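Local coordinates for aldehyde dehydrogenase 12 (Zea mays, PDB 6D97), which catalyses the NAD-dependent oxidation of L-glutamate gamma-semialdehyde to glutamate, the last enzymatic step of proline catabolism in plants, at residues Val278-Ala283 / Val290-Ala295; Val220-Ser225 / Ile251-Ala256; Ala460-Ala465 / His501-Ala506; Met210-Met215 / Leu522-His527. One frame throughout, in Å; residues are numbered along the deposited sequence.

Contact 1 (Val278-Ala283 / Val290-Ala295); sequences VAEKLA and VKLEDA. With NAD (nicotinamide-adenine-dinucleotide), chain E.
With chi1 at 178°, V278 sets CG1 anti to its backbone N and CG2 anti to its carbonyl carbon, and both methyls meet the NAD. L292 of the strand, its CG anti to the carbonyl carbon (chi1 -59°), instead raises its two methyls against the alanines of helix 276-285. L292 CD2 lies 3.8 Å from A279 CB, while L292 CD1 reaches A283 CB at 4.3 Å, so the leucine fork spans one helical turn. V290 fills in beside it with CG2, in the crowded position between N and carbonyl carbon, 4.0 Å from A283 CB. The two short axes run almost antiparallel (173°), as expected where a helix returns to the next strand in the beta-alpha-beta unit 269-273, 276-285, 290-293 of this Rossmann-type domain. At the cofactor, V278 CG1 is 3.4 Å from the adenine atom C5A and V278 CG2 3.2 Å from the phosphate oxygen O1A; L282 CD2 touches adenine N1A at 3.6 Å. An alanine at V278 would remove both methyls and would probably leave the adenine and its neighbouring phosphate less closely packed. No hydrogen bond links the two segments, and the E280 and D294 carboxylates (OE2 to OD2, 4.3 Å) would tend to repel. The salt bridge of E280 to R510 is likely to ease that repulsion, leaving apolar packing to join helix and strand.

Contact 2 (Val220-Ser225 / Ile251-Ala256); sequences VLKVDS and INSDGA. With NAD (nicotinamide-adenine-dinucleotide), chain E.
V220 starts the contact with CG2, anti to its backbone N, crossing obliquely to I251 CG2 at 3.7 Å. L221 turns its side chain away and offers its carbonyl: I251 N donates to L221 O at 3.0 Å, nearly straight (167°) and in the carbonyl plane. The bond lies between strand 218-223 and strand 249-251, which ends the five-stranded parallel sheet of the Rossmann-type NAD domain within this chain. K222 leaves the backbone with CG anti to N (chi1 -176°), then bends at chi2 and chi4 to pass I251 O and swing its ammonium to the cofactor. K222 NZ donates to S253 O at 2.8 Å, from above the carbonyl plane, and to the ribose hydroxyl oxygen O2B of NAD at 2.8 Å; its bond to O3B is weak. As in other aldehyde dehydrogenases, a lysine at the end of this strand grips the adenosine ribose. V223 meets the second segment through water: one molecule bridges V223 N and I251 O, another links V223 O, K222 NZ and S253 N. D224 points away from residues 251-256. S225 hydrogen-bonds E76 through OG, while its backbone N donates to a water that donates to S253 O.

Contact 3 (Ala460-Ala465 / His501-Ala506); sequences AHLTAA and HWFGPA
L462 places CG anti to its backbone N (chi1 -168°), and a chi2 of 38° brings CD1 down onto the peptide joining G504 to P505. L462 CD1 is 3.5 Å from P505 N, meets the proline ring at P505 CD, 3.9 Å away, and reaches F503 CZ at 4.0 Å, the leucine and phenylalanine side chains crossing at about a right angle. F503 itself extends with CG anti to N (chi1 176°), which carries the far end of its ring to the next residue as well: T463 CG2, anti to its carbonyl carbon, lies 3.5 Å from F503 CE1. That rotamer turns T463 OG1 into the crowded position between N and carbonyl carbon, where it has weak bonds to S329 O and T494 O. The backbones are pinned by one hydrogen bond, A506 N to H461 O at 3.1 Å, with the donor nearly along the C=O axis; P505 CA adds a CA-H...O contact to the same oxygen. H461 keeps CG beside its own backbone N, and the imidazole finds partners elsewhere, ND1 with N483 and NE2 with K94 of the second subunit. W502 NE1 bonds weakly to G504 O, bracing the loop from within, and its ring meets H527 of the second subunit. Loop 501-506 thus lies against the start of strand 463-467, part of the mixed sheet of the catalytic domain in the aldehyde dehydrogenase fold, beside a subunit interface.

Contact 4 (Met210-Met215 / Leu522-His527); sequences MGALYM and LVWSCH
Helix 203-214 is the crossover helix between strands 191-196 and 218-223 of the parallel Rossmann-type sheet, and its last turns meet the place where helix 517-524 gives way to strand 526-533. With CG anti to its carbonyl carbon (chi1 -69°), W524 lays its indole flat against the helix. A212 CB sits 3.6 Å from the centroid of the six-membered ring, only 12° off the normal, a CH-pi contact over the face, while A212 N lies over the same face, 3.3 Å from W524 CD1. V523 CG1 lies over the opposite face, toward its rim, and W524 NE1 is hydrogen-bonded to Q208 OE1. G211 matters for its lack of a side chain, since a CB there would clash with W524 CD1. M215 adds its CB, 3.3 Å from W524 O, and its CG, 3.8 Å from W524 CB. N217 ND2 ties A212 O and W524 O together. An alanine at W524 would strip away the indole between A212 and V523 along with the bond to Q208, and would probably loosen the seat of helix 203-214. Strand 526-533 belongs to the three-stranded antiparallel sheet, consistent with the oligomerisation element of aldehyde dehydrogenases.

How the contacts relate
All four contacts are buried, yet their chemistry follows their place in the fold. Contacts 1 and 2 share the five-stranded parallel sheet and both touch NAD, but contact 1 meets it with aliphatic methyls and contact 2 with the ammonium of a lysine, amid bridging waters. Contact 4 belongs to the same domain through helix 203-214, lies away from the cofactor and relies on an aromatic face. Contact 3 sits on the mixed sheet, mixing apolar side chains with one backbone hydrogen bond. Contacts 1, 3 and 4 touch one another: D294 with L462, K291 with V523, and W502 with L522. These three also reach the second subunit; contact 2 touches no other chain.

Contact 1 (Val278-Ala283 / Val290-Ala295)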
loop_
_atom_site.group_PDB
_atom_site.type_symbol
_atom_site.label_atom_id
_atom_site.label_comp_id
_atom_site.label_asym_id
_atom_site.label_seq_id
_atom_site.Cartn_x
_atom_site.Cartn_y
_atom_site.Cartn_z
ATOM N N VAL A 278 12.435 32.222 9.480
ATOM C CA VAL A 278 13.653 31.535 9.058
ATOM C C VAL A 278 13.339 30.478 8.005
ATOM O O VAL A 278 14.132 30.244 7.085
ATOM C CB VAL A 278 14.367 30.925 10.278
ATOM C CG1 VAL A 278 15.603 30.164 9.845
ATOM C CG2 VAL A 278 14.732 32.004 11.284
ATOM N N ALA A 279 12.177 29.828 8.119
ATOM C CA ALA A 279 11.813 28.777 7.174
ATOM C C ALA A 279 11.705 29.317 5.753
ATOM O O ALA A 279 12.171 28.680 4.802
ATOM C CB ALA A 279 10.496 28.125 7.597
ATOM N N GLU A 280 11.090 30.492 5.592
ATOM C CA GLU A 280 10.936 31.073 4.262
ATOM C C GLU A 280 12.265 31.595 3.725
ATOM O O GLU A 280 12.542 31.478 2.525
ATOM C CB GLU A 280 9.887 32.186 4.293
ATOM C CG GLU A 280 8.485 31.709 4.644
ATOM C CD GLU A 280 7.949 30.704 3.644
ATOM O OE1 GLU A 280 8.253 30.843 2.440
ATOM O OE2 GLU A 280 7.234 29.770 4.062
ATOM N N LYS A 281 13.094 32.179 4.596
ATOM C CA LYS A 281 14.428 32.609 4.184
ATOM C C LYS A 281 15.256 31.423 3.702
ATOM O O LYS A 281 15.902 31.489 2.650
ATOM C CB LYS A 281 15.131 33.316 5.344
ATOM C CG LYS A 281 16.487 33.904 4.990
ATOM C CD LYS A 281 17.318 34.137 6.243
ATOM C CE LYS A 281 18.584 34.917 5.937
ATOM N NZ LYS A 281 19.353 34.286 4.833
ATOM N N LEU A 282 15.246 30.327 4.466
ATOM C CA LEU A 282 15.978 29.133 4.055
ATOM C C LEU A 282 15.391 28.535 2.784
ATOM O O LEU A 282 16.134 28.072 1.910
ATOM C CB LEU A 282 15.984 28.096 5.178
ATOM C CG LEU A 282 16.912 28.349 6.367
ATOM C CD1 LEU A 282 17.116 27.072 7.168
ATOM C CD2 LEU A 282 18.241 28.884 5.877
ATOM N N ALA A 283 14.059 28.528 2.665
ATOM C CA ALA A 283 13.430 28.002 1.458
ATOM C C ALA A 283 13.843 28.793 0.227
ATOM O O ALA A 283 13.904 28.242 -0.878
ATOM C CB ALA A 283 11.909 28.010 1.604
ATOM N N VAL A 290 14.223 21.931 0.660
ATOM C CA VAL A 290 13.939 21.904 2.089
ATOM C C VAL A 290 12.649 21.143 2.346
ATOM O O VAL A 290 11.804 20.986 1.462
ATOM C CB VAL A 290 13.814 23.326 2.688
ATOM C CG1 VAL A 290 15.134 24.052 2.639
ATOM C CG2 VAL A 290 12.741 24.121 1.950
ATOM N N LYS A 291 12.503 20.674 3.580
ATOM C CA LYS A 291 11.216 20.316 4.153
ATOM C C LYS A 291 11.034 21.144 5.415
ATOM O O LYS A 291 11.971 21.302 6.205
ATOM C CB LYS A 291 11.113 18.821 4.472
ATOM C CG LYS A 291 11.056 17.915 3.253
ATOM C CD LYS A 291 9.793 18.127 2.433
ATOM C CE LYS A 291 9.771 17.192 1.229
ATOM N NZ LYS A 291 8.719 17.574 0.249
ATOM N N LEU A 292 9.838 21.691 5.593
ATOM C CA LEU A 292 9.594 22.682 6.626
ATOM C C LEU A 292 8.563 22.179 7.623
ATOM O O LEU A 292 7.523 21.633 7.240
ATOM C CB LEU A 292 9.115 24.003 6.017
ATOM C CG LEU A 292 10.074 24.658 5.023
ATOM C CD1 LEU A 292 9.468 25.920 4.427
ATOM C CD2 LEU A 292 11.399 24.967 5.703
ATOM N N GLU A 293 8.871 22.358 8.903
ATOM C CA GLU A 293 7.895 22.333 9.987
ATOM C C GLU A 293 7.948 23.728 10.602
ATOM O O GLU A 293 8.671 23.959 11.572
ATOM C CB GLU A 293 8.206 21.252 11.009
ATOM N N ASP A 294 7.200 24.660 10.027
ATOM C CA ASP A 294 7.287 26.054 10.431
ATOM C C ASP A 294 6.256 26.360 11.519
ATOM O O ASP A 294 5.710 25.463 12.170
ATOM C CB ASP A 294 7.123 26.960 9.218
ATOM C CG ASP A 294 6.123 26.416 8.224
ATOM O OD1 ASP A 294 5.518 25.357 8.506
ATOM O OD2 ASP A 294 5.951 27.046 7.159
ATOM N N ALA A 295 5.982 27.645 11.718
ATOM C CA ALA A 295 5.111 28.054 12.799
ATOM C C ALA A 295 3.681 27.582 12.550
ATOM O O ALA A 295 3.330 27.050 11.487
ATOM C CB ALA A 295 5.150 29.573 12.972
HETATM P PA NAD E . 13.931 29.723 14.923
HETATM O O1A NAD E . 13.534 29.871 13.420
HETATM O O2A NAD E . 14.292 30.893 15.699
HETATM O O5B NAD E . 15.130 28.942 15.291
HETATM C C5B NAD E . 15.133 27.546 15.111
HETATM C C4B NAD E . 16.483 26.980 14.683
HETATM O O4B NAD E . 16.906 27.461 13.420
HETATM C C3B NAD E . 17.572 27.227 15.676
HETATM O O3B NAD E . 18.398 26.132 15.777
HETATM C C2B NAD E . 18.281 28.369 15.088
HETATM O O2B NAD E . 19.592 28.402 15.507
HETATM C C1B NAD E . 18.150 28.069 13.642
HETATM N N9A NAD E . 18.279 29.207 12.757
HETATM C C8A NAD E . 17.817 30.498 12.941
HETATM N N7A NAD E . 18.122 31.231 11.864
HETATM C C5A NAD E . 18.784 30.436 10.933
HETATM C C6A NAD E . 19.318 30.643 9.675
HETATM N N6A NAD E . 19.236 31.946 9.076
HETATM N N1A NAD E . 19.911 29.636 9.017
HETATM C C2A NAD E . 20.004 28.393 9.554
HETATM N N3A NAD E . 19.491 28.149 10.788
HETATM C C4A NAD E . 18.887 29.134 11.485
HETATM O O3 NAD E . 12.971 29.149 15.875
HETATM P PN NAD E . 12.314 29.882 17.122
HETATM O O1N NAD E . 11.203 28.865 17.570
HETATM O O2N NAD E . 13.292 30.033 18.250
HETATM O O5D NAD E . 11.655 31.196 16.800
#

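Contact 2 (Val220-Ser225 / Ile251-Ala256)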
loop_
_atom_site.group_PDB
_atom_site.type_symbol
_atom_site.label_atom_id
_atom_site.label_comp_id
_atom_site.label_asym_id
_atom_site.label_seq_id
_atom_site.Cartn_x
_atom_site.Cartn_y
_atom_site.Cartn_z
ATOM N N VAL A 220 23.896 16.336 9.045
ATOM C CA VAL A 220 24.486 17.213 10.044
ATOM C C VAL A 220 23.332 17.807 10.840
ATOM O O VAL A 220 22.375 18.338 10.260
ATOM C CB VAL A 220 25.374 18.300 9.410
ATOM C CG1 VAL A 220 24.588 19.164 8.424
ATOM C CG2 VAL A 220 26.016 19.150 10.494
ATOM N N LEU A 221 23.388 17.656 12.157
ATOM C CA LEU A 221 22.288 18.027 13.034
ATOM C C LEU A 221 22.648 19.282 13.814
ATOM O O LEU A 221 23.702 19.340 14.456
ATOM C CB LEU A 221 21.942 16.889 13.996
ATOM C CG LEU A 221 20.945 17.270 15.090
ATOM C CD1 LEU A 221 19.585 17.630 14.512
ATOM C CD2 LEU A 221 20.812 16.153 16.101
ATOM N N LYS A 222 21.774 20.279 13.755
ATOM C CA LYS A 222 21.942 21.517 14.504
ATOM C C LYS A 222 20.709 21.733 15.368
ATOM O O LYS A 222 19.589 21.816 14.850
ATOM C CB LYS A 222 22.164 22.703 13.564
ATOM C CG LYS A 222 22.455 24.017 14.267
ATOM C CD LYS A 222 21.434 25.072 13.881
ATOM C CE LYS A 222 21.796 26.437 14.443
ATOM N NZ LYS A 222 21.625 26.491 15.923
ATOM N N VAL A 223 20.916 21.818 16.678
ATOM C CA VAL A 223 19.860 22.106 17.639
ATOM C C VAL A 223 20.155 23.461 18.263
ATOM O O VAL A 223 21.322 23.812 18.474
ATOM C CB VAL A 223 19.757 21.004 18.716
ATOM C CG1 VAL A 223 18.643 21.305 19.713
ATOM C CG2 VAL A 223 19.540 19.646 18.055
ATOM N N ASP A 224 19.096 24.233 18.518
ATOM C CA ASP A 224 19.197 25.521 19.192
ATOM C C ASP A 224 20.131 25.423 20.386
ATOM O O ASP A 224 19.953 24.569 21.261
ATOM C CB ASP A 224 17.809 25.990 19.642
ATOM C CG ASP A 224 17.788 27.457 20.043
ATOM O OD1 ASP A 224 18.517 27.848 20.982
ATOM O OD2 ASP A 224 17.047 28.230 19.401
ATOM N N SER A 225 21.147 26.292 20.406
ATOM C CA SER A 225 22.215 26.169 21.392
ATOM C C SER A 225 21.687 26.246 22.815
ATOM O O SER A 225 22.339 25.759 23.744
ATOM C CB SER A 225 23.270 27.253 21.173
ATOM O OG SER A 225 23.950 27.064 19.944
ATOM N N ILE A 251 26.557 20.005 15.014
ATOM C CA ILE A 251 27.125 21.349 14.993
ATOM C C ILE A 251 26.301 22.253 15.903
ATOM O O ILE A 251 25.066 22.191 15.905
ATOM C CB ILE A 251 27.203 21.923 13.563
ATOM C CG1 ILE A 251 27.854 23.310 13.584
ATOM C CG2 ILE A 251 25.827 21.984 12.916
ATOM C CD1 ILE A 251 28.275 23.824 12.218
ATOM N N ASN A 252 26.990 23.070 16.693
ATOM C CA ASN A 252 26.370 24.125 17.483
ATOM C C ASN A 252 26.831 25.466 16.926
ATOM O O ASN A 252 28.030 25.671 16.714
ATOM C CB ASN A 252 26.741 24.009 18.964
ATOM C CG ASN A 252 26.332 22.681 19.580
ATOM O OD1 ASN A 252 25.242 22.549 20.133
ATOM N ND2 ASN A 252 27.225 21.701 19.518
ATOM N N SER A 253 25.883 26.363 16.678
ATOM C CA SER A 253 26.205 27.668 16.112
ATOM C C SER A 253 24.969 28.547 16.200
ATOM O O SER A 253 23.867 28.076 16.498
ATOM C CB SER A 253 26.677 27.560 14.658
ATOM O OG SER A 253 25.612 27.183 13.802
ATOM N N ASP A 254 25.167 29.836 15.941
ATOM C CA ASP A 254 24.028 30.705 15.727
ATOM C C ASP A 254 23.443 30.443 14.342
ATOM O O ASP A 254 24.016 29.716 13.524
ATOM C CB ASP A 254 24.412 32.180 15.894
ATOM C CG ASP A 254 25.541 32.618 14.968
ATOM O OD1 ASP A 254 25.560 32.234 13.781
ATOM O OD2 ASP A 254 26.406 33.391 15.429
ATOM N N GLY A 255 22.285 31.048 14.084
ATOM C CA GLY A 255 21.607 30.806 12.821
ATOM C C GLY A 255 22.414 31.260 11.620
ATOM O O GLY A 255 22.372 30.631 10.560
ATOM N N ALA A 256 23.172 32.349 11.772
ATOM C CA ALA A 256 23.882 32.917 10.630
ATOM C C ALA A 256 24.987 31.989 10.141
ATOM O O ALA A 256 25.200 31.854 8.930
ATOM C CB ALA A 256 24.455 34.285 10.992
HETATM P PA NAD E . 13.931 29.723 14.923
HETATM O O1A NAD E . 13.534 29.871 13.420
HETATM O O2A NAD E . 14.292 30.893 15.699
HETATM O O5B NAD E . 15.130 28.942 15.291
HETATM C C5B NAD E . 15.133 27.546 15.111
HETATM C C4B NAD E . 16.483 26.980 14.683
HETATM O O4B NAD E . 16.906 27.461 13.420
HETATM C C3B NAD E . 17.572 27.227 15.676
HETATM O O3B NAD E . 18.398 26.132 15.777
HETATM C C2B NAD E . 18.281 28.369 15.088
HETATM O O2B NAD E . 19.592 28.402 15.507
HETATM C C1B NAD E . 18.150 28.069 13.642
HETATM N N9A NAD E . 18.279 29.207 12.757
HETATM C C8A NAD E . 17.817 30.498 12.941
HETATM N N7A NAD E . 18.122 31.231 11.864
HETATM C C5A NAD E . 18.784 30.436 10.933
HETATM C C6A NAD E . 19.318 30.643 9.675
HETATM N N6A NAD E . 19.236 31.946 9.076
HETATM N N1A NAD E . 19.911 29.636 9.017
HETATM C C2A NAD E . 20.004 28.393 9.554
HETATM N N3A NAD E . 19.491 28.149 10.788
HETATM C C4A NAD E . 18.887 29.134 11.485
HETATM O O3 NAD E . 12.971 29.149 15.875
HETATM P PN NAD E . 12.314 29.882 17.122
HETATM O O1N NAD E . 11.203 28.865 17.570
HETATM O O2N NAD E . 13.292 30.033 18.250
HETATM O O5D NAD E . 11.655 31.196 16.800
HETATM O O HOH W 1 23.437 25.411 17.954
HETATM O O HOH W 2 23.422 21.821 18.032
HETATM O O HOH W 3 21.607 28.374 18.331
#

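Contact 3 (Ala460-Ala465 / His501-Ala506)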
loop_
_atom_site.group_PDB
_atom_site.type_symbol
_atom_site.label_atom_id
_atom_site.label_comp_id
_atom_site.label_asym_id
_atom_site.label_seq_id
_atom_site.Cartn_x
_atom_site.Cartn_y
_atom_site.Cartn_z
ATOM N N ALA A 460 -0.944 29.820 8.197
ATOM C CA ALA A 460 -0.365 28.595 8.726
ATOM C C ALA A 460 -1.470 27.577 8.948
ATOM O O ALA A 460 -2.565 27.923 9.402
ATOM C CB ALA A 460 0.392 28.853 10.037
ATOM N N HIS A 461 -1.178 26.317 8.622
ATOM C CA HIS A 461 -2.149 25.229 8.708
ATOM C C HIS A 461 -1.460 24.017 9.340
ATOM O O HIS A 461 -1.191 23.011 8.682
ATOM C CB HIS A 461 -2.729 24.910 7.330
ATOM C CG HIS A 461 -3.371 26.087 6.663
ATOM N ND1 HIS A 461 -4.485 26.714 7.176
ATOM C CD2 HIS A 461 -3.046 26.760 5.535
ATOM C CE1 HIS A 461 -4.824 27.719 6.389
ATOM N NE2 HIS A 461 -3.968 27.767 5.384
ATOM N N LEU A 462 -1.179 24.128 10.638
ATOM C CA LEU A 462 -0.510 23.061 11.367
ATOM C C LEU A 462 -1.532 22.183 12.079
ATOM O O LEU A 462 -2.010 21.200 11.507
ATOM C CB LEU A 462 0.498 23.649 12.358
ATOM C CG LEU A 462 1.499 22.690 13.004
ATOM C CD1 LEU A 462 1.964 21.632 12.021
ATOM C CD2 LEU A 462 2.690 23.471 13.520
ATOM N N THR A 463 -1.878 22.520 13.317
ATOM C CA THR A 463 -2.846 21.736 14.067
ATOM C C THR A 463 -4.154 22.498 14.224
ATOM O O THR A 463 -4.229 23.713 14.024
ATOM C CB THR A 463 -2.308 21.338 15.444
ATOM O OG1 THR A 463 -2.122 22.508 16.249
ATOM C CG2 THR A 463 -0.987 20.616 15.304
ATOM N N ALA A 464 -5.192 21.747 14.575
ATOM C CA ALA A 464 -6.542 22.272 14.711
ATOM C C ALA A 464 -7.380 21.232 15.435
ATOM O O ALA A 464 -7.070 20.037 15.416
ATOM C CB ALA A 464 -7.161 22.608 13.354
ATOM N N ALA A 465 -8.449 21.703 16.070
ATOM C CA ALA A 465 -9.362 20.840 16.802
ATOM C C ALA A 465 -10.794 21.287 16.559
ATOM O O ALA A 465 -11.095 22.484 16.583
ATOM C CB ALA A 465 -9.066 20.847 18.307
ATOM N N HIS A 501 0.873 8.587 14.704
ATOM C CA HIS A 501 0.273 9.205 13.535
ATOM C C HIS A 501 1.034 10.470 13.165
ATOM O O HIS A 501 1.844 10.996 13.933
ATOM C CB HIS A 501 -1.223 9.491 13.735
ATOM C CG HIS A 501 -1.524 10.517 14.781
ATOM N ND1 HIS A 501 -1.362 11.868 14.569
ATOM C CD2 HIS A 501 -2.008 10.389 16.038
ATOM C CE1 HIS A 501 -1.720 12.528 15.657
ATOM N NE2 HIS A 501 -2.120 11.655 16.562
ATOM N N TRP A 502 0.761 10.926 11.949
ATOM C CA TRP A 502 1.453 12.054 11.350
ATOM C C TRP A 502 1.319 13.314 12.194
ATOM O O TRP A 502 0.268 13.584 12.783
ATOM C CB TRP A 502 0.876 12.283 9.948
ATOM C CG TRP A 502 1.195 13.595 9.302
ATOM C CD1 TRP A 502 0.641 14.818 9.583
ATOM C CD2 TRP A 502 2.106 13.808 8.220
ATOM N NE1 TRP A 502 1.175 15.778 8.759
ATOM C CE2 TRP A 502 2.073 15.185 7.911
ATOM C CE3 TRP A 502 2.953 12.970 7.484
ATOM C CZ2 TRP A 502 2.859 15.745 6.904
ATOM C CZ3 TRP A 502 3.733 13.529 6.483
ATOM C CH2 TRP A 502 3.676 14.903 6.201
ATOM N N PHE A 503 2.404 14.081 12.259
ATOM C CA PHE A 503 2.370 15.469 12.700
ATOM C C PHE A 503 3.105 16.304 11.666
ATOM O O PHE A 503 4.232 15.975 11.281
ATOM C CB PHE A 503 3.002 15.662 14.084
ATOM C CG PHE A 503 3.074 17.106 14.519
ATOM C CD1 PHE A 503 2.040 17.680 15.237
ATOM C CD2 PHE A 503 4.175 17.891 14.205
ATOM C CE1 PHE A 503 2.105 19.002 15.640
ATOM C CE2 PHE A 503 4.239 19.216 14.601
ATOM C CZ PHE A 503 3.204 19.767 15.325
ATOM N N GLY A 504 2.466 17.380 11.226
ATOM C CA GLY A 504 3.020 18.236 10.207
ATOM C C GLY A 504 1.942 19.097 9.590
ATOM O O GLY A 504 0.745 18.830 9.739
ATOM N N PRO A 505 2.339 20.148 8.890
ATOM C CA PRO A 505 1.366 21.044 8.261
ATOM C C PRO A 505 0.814 20.423 6.981
ATOM O O PRO A 505 1.240 19.357 6.541
ATOM C CB PRO A 505 2.194 22.297 7.975
ATOM C CG PRO A 505 3.565 21.763 7.719
ATOM C CD PRO A 505 3.726 20.584 8.645
ATOM N N ALA A 506 -0.164 21.111 6.394
ATOM C CA ALA A 506 -0.682 20.784 5.073
ATOM C C ALA A 506 -0.744 22.053 4.234
ATOM O O ALA A 506 -0.551 23.166 4.729
ATOM C CB ALA A 506 -2.070 20.135 5.143
#

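Contact 4 (Met210-Met215 / Leu522-His527)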
loop_
_atom_site.group_PDB
_atom_site.type_symbol
_atom_site.label_atom_id
_atom_site.label_comp_id
_atom_site.label_asym_id
_atom_site.label_seq_id
_atom_site.Cartn_x
_atom_site.Cartn_y
_atom_site.Cartn_z
ATOM N N MET A 210 17.038 10.100 13.162
ATOM C CA MET A 210 16.939 8.677 12.849
ATOM C C MET A 210 16.283 8.458 11.494
ATOM O O MET A 210 16.712 7.585 10.732
ATOM C CB MET A 210 16.174 7.934 13.945
ATOM C CG MET A 210 16.804 8.067 15.325
ATOM S SD MET A 210 18.552 7.600 15.364
ATOM C CE MET A 210 18.469 5.888 14.836
ATOM N N GLY A 211 15.246 9.239 11.176
ATOM C CA GLY A 211 14.618 9.126 9.869
ATOM C C GLY A 211 15.599 9.349 8.736
ATOM O O GLY A 211 15.641 8.581 7.771
ATOM N N ALA A 212 16.419 10.397 8.851
ATOM C CA ALA A 212 17.433 10.657 7.837
ATOM C C ALA A 212 18.400 9.485 7.716
ATOM O O ALA A 212 18.715 9.037 6.607
ATOM C CB ALA A 212 18.187 11.946 8.165
ATOM N N LEU A 213 18.873 8.966 8.853
ATOM C CA LEU A 213 19.814 7.852 8.819
ATOM C C LEU A 213 19.169 6.593 8.257
ATOM O O LEU A 213 19.803 5.853 7.493
ATOM C CB LEU A 213 20.369 7.587 10.218
ATOM C CG LEU A 213 21.365 8.616 10.751
ATOM C CD1 LEU A 213 21.626 8.391 12.238
ATOM C CD2 LEU A 213 22.655 8.550 9.961
ATOM N N TYR A 214 17.907 6.335 8.620
ATOM C CA TYR A 214 17.231 5.119 8.172
ATOM C C TYR A 214 17.236 5.003 6.653
ATOM O O TYR A 214 17.507 3.928 6.105
ATOM C CB TYR A 214 15.788 5.090 8.678
ATOM C CG TYR A 214 15.606 4.919 10.169
ATOM C CD1 TYR A 214 16.595 4.335 10.952
ATOM C CD2 TYR A 214 14.434 5.337 10.791
ATOM C CE1 TYR A 214 16.423 4.176 12.315
ATOM C CE2 TYR A 214 14.252 5.189 12.151
ATOM C CZ TYR A 214 15.247 4.605 12.911
ATOM O OH TYR A 214 15.060 4.455 14.268
ATOM N N MET A 215 16.931 6.097 5.956
ATOM C CA MET A 215 16.777 6.041 4.508
ATOM C C MET A 215 18.105 6.068 3.767
ATOM O O MET A 215 18.109 5.931 2.538
ATOM C CB MET A 215 15.895 7.193 4.024
ATOM C CG MET A 215 14.522 7.222 4.677
ATOM S SD MET A 215 13.706 5.612 4.667
ATOM C CE MET A 215 13.488 5.343 2.910
ATOM N N LEU A 522 8.676 10.305 3.135
ATOM C CA LEU A 522 8.443 11.546 2.398
ATOM C C LEU A 522 9.593 12.527 2.591
ATOM O O LEU A 522 10.069 13.141 1.628
ATOM C CB LEU A 522 7.125 12.181 2.845
ATOM C CG LEU A 522 6.971 13.666 2.509
ATOM C CD1 LEU A 522 6.608 13.832 1.038
ATOM C CD2 LEU A 522 5.949 14.339 3.411
ATOM N N VAL A 523 10.063 12.672 3.826
ATOM C CA VAL A 523 11.024 13.722 4.139
ATOM C C VAL A 523 12.435 13.326 3.722
ATOM O O VAL A 523 13.209 14.165 3.250
ATOM C CB VAL A 523 10.946 14.061 5.640
ATOM C CG1 VAL A 523 12.093 14.958 6.048
ATOM C CG2 VAL A 523 9.619 14.736 5.957
ATOM N N TRP A 524 12.795 12.051 3.874
ATOM C CA TRP A 524 14.191 11.636 3.821
ATOM C C TRP A 524 14.527 10.730 2.646
ATOM O O TRP A 524 15.627 10.168 2.607
ATOM C CB TRP A 524 14.576 10.962 5.136
ATOM C CG TRP A 524 14.601 11.948 6.246
ATOM C CD1 TRP A 524 13.852 11.928 7.390
ATOM C CD2 TRP A 524 15.390 13.139 6.300
ATOM N NE1 TRP A 524 14.146 13.028 8.162
ATOM C CE2 TRP A 524 15.087 13.786 7.515
ATOM C CE3 TRP A 524 16.336 13.717 5.442
ATOM C CZ2 TRP A 524 15.692 14.981 7.892
ATOM C CZ3 TRP A 524 16.933 14.901 5.815
ATOM C CH2 TRP A 524 16.610 15.521 7.032
ATOM N N SER A 525 13.622 10.582 1.684
ATOM C CA SER A 525 13.945 9.855 0.469
ATOM C C SER A 525 13.162 10.457 -0.686
ATOM O O SER A 525 12.218 11.231 -0.497
ATOM C CB SER A 525 13.653 8.357 0.607
ATOM O OG SER A 525 12.262 8.107 0.696
ATOM N N CYS A 526 13.583 10.101 -1.892
ATOM C CA CYS A 526 12.900 10.479 -3.115
ATOM C C CYS A 526 12.650 9.225 -3.934
ATOM O O CYS A 526 13.247 8.173 -3.694
ATOM C CB CYS A 526 13.714 11.493 -3.929
ATOM S SG CYS A 526 15.374 10.940 -4.366
ATOM N N HIS A 527 11.749 9.339 -4.902
ATOM C CA HIS A 527 11.455 8.211 -5.772
ATOM C C HIS A 527 12.566 8.036 -6.799
ATOM O O HIS A 527 13.028 9.010 -7.403
ATOM C CB HIS A 527 10.117 8.402 -6.481
ATOM C CG HIS A 527 9.728 7.242 -7.343
ATOM N ND1 HIS A 527 8.948 6.202 -6.883
ATOM C CD2 HIS A 527 10.029 6.945 -8.629
ATOM C CE1 HIS A 527 8.777 5.321 -7.853
ATOM N NE2 HIS A 527 9.425 5.746 -8.922
#